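Local coordinates for protein pyruvate formate-lyase 2 (Archaeoglobus fulgidus, PDB 2F3O) that is a glycyl radical enzyme of the pyruvate formate-lyase family, of unknown function but possibly a lyase, at residues Val371-Gly376 with Leu396-Asp401. Numbering follows the deposited sequence.
Sequences VRINKG and LALFFD
Neighbouring parallel strands of a beta-alpha-beta unit meet where Val371, Arg372 and Ile373 pair with Leu398, Phe399 and Phe400, helix 379-390 forming the connection. Val371 N donates to Ala397 O and Val371 O accepts from Phe399 N, both at 2.8 Å; Ile373 N then bonds to Phe399 O, and Ile373 O takes Asp401 N at 3.0 Å, carrying the pairing onto the first turn of helix 401-410. Just past the second strand, the side chain of Asp401 crosses that of Arg372 at about a right angle, with the carboxylate and guanidinium planes 75° apart. Arg372 grips it side-on: Arg372 NE donates to Asp401 OD1 (2.8 Å) on its syn side, somewhat out of the carboxylate plane. Arg372 NH2 reaches Asp401 OD2 at 3.1 Å from above that plane. Asn374 ND2 approaches Asp401 OD2 from the opposite face at 2.7 Å, and Asn374 OD1 accepts from Gly376 N in an Asx turn. Tyr421 OH bonds to Asp401 OD1, and the backbone carbonyls of Leu419 and Tyr421 hold the outer guanidinium nitrogens. Strands 334-338, 368-373 and 396-400 run parallel, with 722-728 antiparallel beside 396-400, consistent with the alpha/beta barrel of glycyl radical enzymes. The face bearing Val371, Ile373, Leu398 and Phe400 is apolar and packs on helices 379-390 and 704-717. Ile373 lies alongside Phe400, with Ile373 CD1 3.6 Å from Phe400 CE2. Leu398 CD2 touches Ile373 CD1 and meets Val371 CB at 3.9 Å.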
loop_
_atom_site.group_PDB
_atom_site.type_symbol
_atom_site.label_atom_id
_atom_site.label_comp_id
_atom_site.label_asym_id
_atom_site.label_seq_id
_atom_site.Cartn_x
_atom_site.Cartn_y
_atom_site.Cartn_z
ATOM N N VAL A 371 -6.011 -31.498 25.096
ATOM C CA VAL A 371 -6.955 -30.968 26.066
ATOM C C VAL A 371 -6.434 -29.660 26.627
ATOM O O VAL A 371 -5.390 -29.623 27.272
ATOM C CB VAL A 371 -7.221 -31.955 27.224
ATOM C CG1 VAL A 371 -8.453 -31.544 27.986
ATOM C CG2 VAL A 371 -7.391 -33.365 26.710
ATOM N N ARG A 372 -7.163 -28.585 26.354
ATOM C CA ARG A 372 -6.889 -27.293 26.953
ATOM C C ARG A 372 -7.486 -27.226 28.365
ATOM O O ARG A 372 -8.684 -27.478 28.578
ATOM C CB ARG A 372 -7.472 -26.170 26.092
ATOM C CG ARG A 372 -6.695 -25.812 24.835
ATOM C CD ARG A 372 -7.385 -24.664 24.071
ATOM N NE ARG A 372 -7.727 -23.545 24.945
ATOM C CZ ARG A 372 -8.240 -22.388 24.537
ATOM N NH1 ARG A 372 -8.444 -22.179 23.247
ATOM N NH2 ARG A 372 -8.524 -21.428 25.414
ATOM N N ILE A 373 -6.640 -26.910 29.337
ATOM C CA ILE A 373 -7.119 -26.635 30.678
ATOM C C ILE A 373 -6.539 -25.332 31.174
ATOM O O ILE A 373 -5.505 -24.855 30.673
ATOM C CB ILE A 373 -6.741 -27.732 31.669
ATOM C CG1 ILE A 373 -5.281 -28.097 31.534
ATOM C CG2 ILE A 373 -7.564 -28.987 31.444
ATOM C CD1 ILE A 373 -4.956 -29.315 32.326
ATOM N N ASN A 374 -7.209 -24.756 32.164
ATOM C CA ASN A 374 -6.802 -23.480 32.738
ATOM C C ASN A 374 -7.234 -23.409 34.185
ATOM O O ASN A 374 -7.780 -24.372 34.722
ATOM C CB ASN A 374 -7.399 -22.305 31.954
ATOM C CG ASN A 374 -8.895 -22.451 31.707
ATOM O OD1 ASN A 374 -9.698 -22.377 32.626
ATOM N ND2 ASN A 374 -9.269 -22.637 30.461
ATOM N N LYS A 375 -7.040 -22.254 34.805
ATOM C CA LYS A 375 -7.375 -22.108 36.213
ATOM C C LYS A 375 -8.881 -22.102 36.520
ATOM O O LYS A 375 -9.275 -22.113 37.684
ATOM C CB LYS A 375 -6.662 -20.892 36.818
ATOM C CG LYS A 375 -5.174 -21.139 36.985
ATOM C CD LYS A 375 -4.528 -20.198 37.992
ATOM C CE LYS A 375 -3.026 -20.479 38.102
ATOM N NZ LYS A 375 -2.236 -19.312 38.620
ATOM N N GLY A 376 -9.715 -22.111 35.491
ATOM C CA GLY A 376 -11.142 -22.095 35.702
ATOM C C GLY A 376 -11.835 -23.339 35.189
ATOM O O GLY A 376 -13.069 -23.350 35.058
ATOM N N LEU A 396 -3.385 -38.649 25.686
ATOM C CA LEU A 396 -3.839 -37.293 25.980
ATOM C C LEU A 396 -2.655 -36.358 26.000
ATOM O O LEU A 396 -1.546 -36.772 26.304
ATOM C CB LEU A 396 -4.485 -37.244 27.361
ATOM C CG LEU A 396 -5.998 -37.108 27.490
ATOM C CD1 LEU A 396 -6.684 -37.903 26.427
ATOM C CD2 LEU A 396 -6.463 -37.551 28.869
ATOM N N ALA A 397 -2.882 -35.092 25.678
ATOM C CA ALA A 397 -1.875 -34.073 25.943
ATOM C C ALA A 397 -2.567 -32.910 26.599
ATOM O O ALA A 397 -3.704 -32.581 26.251
ATOM C CB ALA A 397 -1.209 -33.634 24.694
ATOM N N LEU A 398 -1.886 -32.288 27.550
ATOM C CA LEU A 398 -2.480 -31.203 28.313
ATOM C C LEU A 398 -1.855 -29.871 27.947
ATOM O O LEU A 398 -0.639 -29.734 27.934
ATOM C CB LEU A 398 -2.340 -31.484 29.811
ATOM C CG LEU A 398 -3.152 -32.700 30.267
ATOM C CD1 LEU A 398 -2.858 -33.013 31.702
ATOM C CD2 LEU A 398 -4.643 -32.451 30.072
ATOM N N PHE A 399 -2.697 -28.896 27.640
ATOM C CA PHE A 399 -2.234 -27.584 27.207
ATOM C C PHE A 399 -2.738 -26.521 28.173
ATOM O O PHE A 399 -3.940 -26.424 28.443
ATOM C CB PHE A 399 -2.741 -27.292 25.798
ATOM C CG PHE A 399 -2.075 -28.113 24.725
ATOM C CD1 PHE A 399 -2.468 -29.413 24.475
ATOM C CD2 PHE A 399 -1.066 -27.572 23.955
ATOM C CE1 PHE A 399 -1.842 -30.150 23.500
ATOM C CE2 PHE A 399 -0.454 -28.307 22.970
ATOM C CZ PHE A 399 -0.842 -29.593 22.740
ATOM N N PHE A 400 -1.822 -25.718 28.698
ATOM C CA PHE A 400 -2.173 -24.764 29.746
ATOM C C PHE A 400 -2.409 -23.379 29.168
ATOM O O PHE A 400 -1.483 -22.769 28.639
ATOM C CB PHE A 400 -1.108 -24.789 30.848
ATOM C CG PHE A 400 -0.983 -26.145 31.514
ATOM C CD1 PHE A 400 -0.020 -27.057 31.105
ATOM C CD2 PHE A 400 -1.878 -26.534 32.507
ATOM C CE1 PHE A 400 0.064 -28.316 31.685
ATOM C CE2 PHE A 400 -1.787 -27.799 33.094
ATOM C CZ PHE A 400 -0.817 -28.686 32.680
ATOM N N ASP A 401 -3.656 -22.916 29.254
ATOM C CA ASP A 401 -4.111 -21.702 28.565
ATOM C C ASP A 401 -3.312 -20.437 28.858
ATOM O O ASP A 401 -2.971 -19.690 27.955
ATOM C CB ASP A 401 -5.577 -21.426 28.880
ATOM C CG ASP A 401 -6.509 -22.240 28.042
ATOM O OD1 ASP A 401 -6.024 -22.922 27.122
ATOM O OD2 ASP A 401 -7.725 -22.186 28.289
#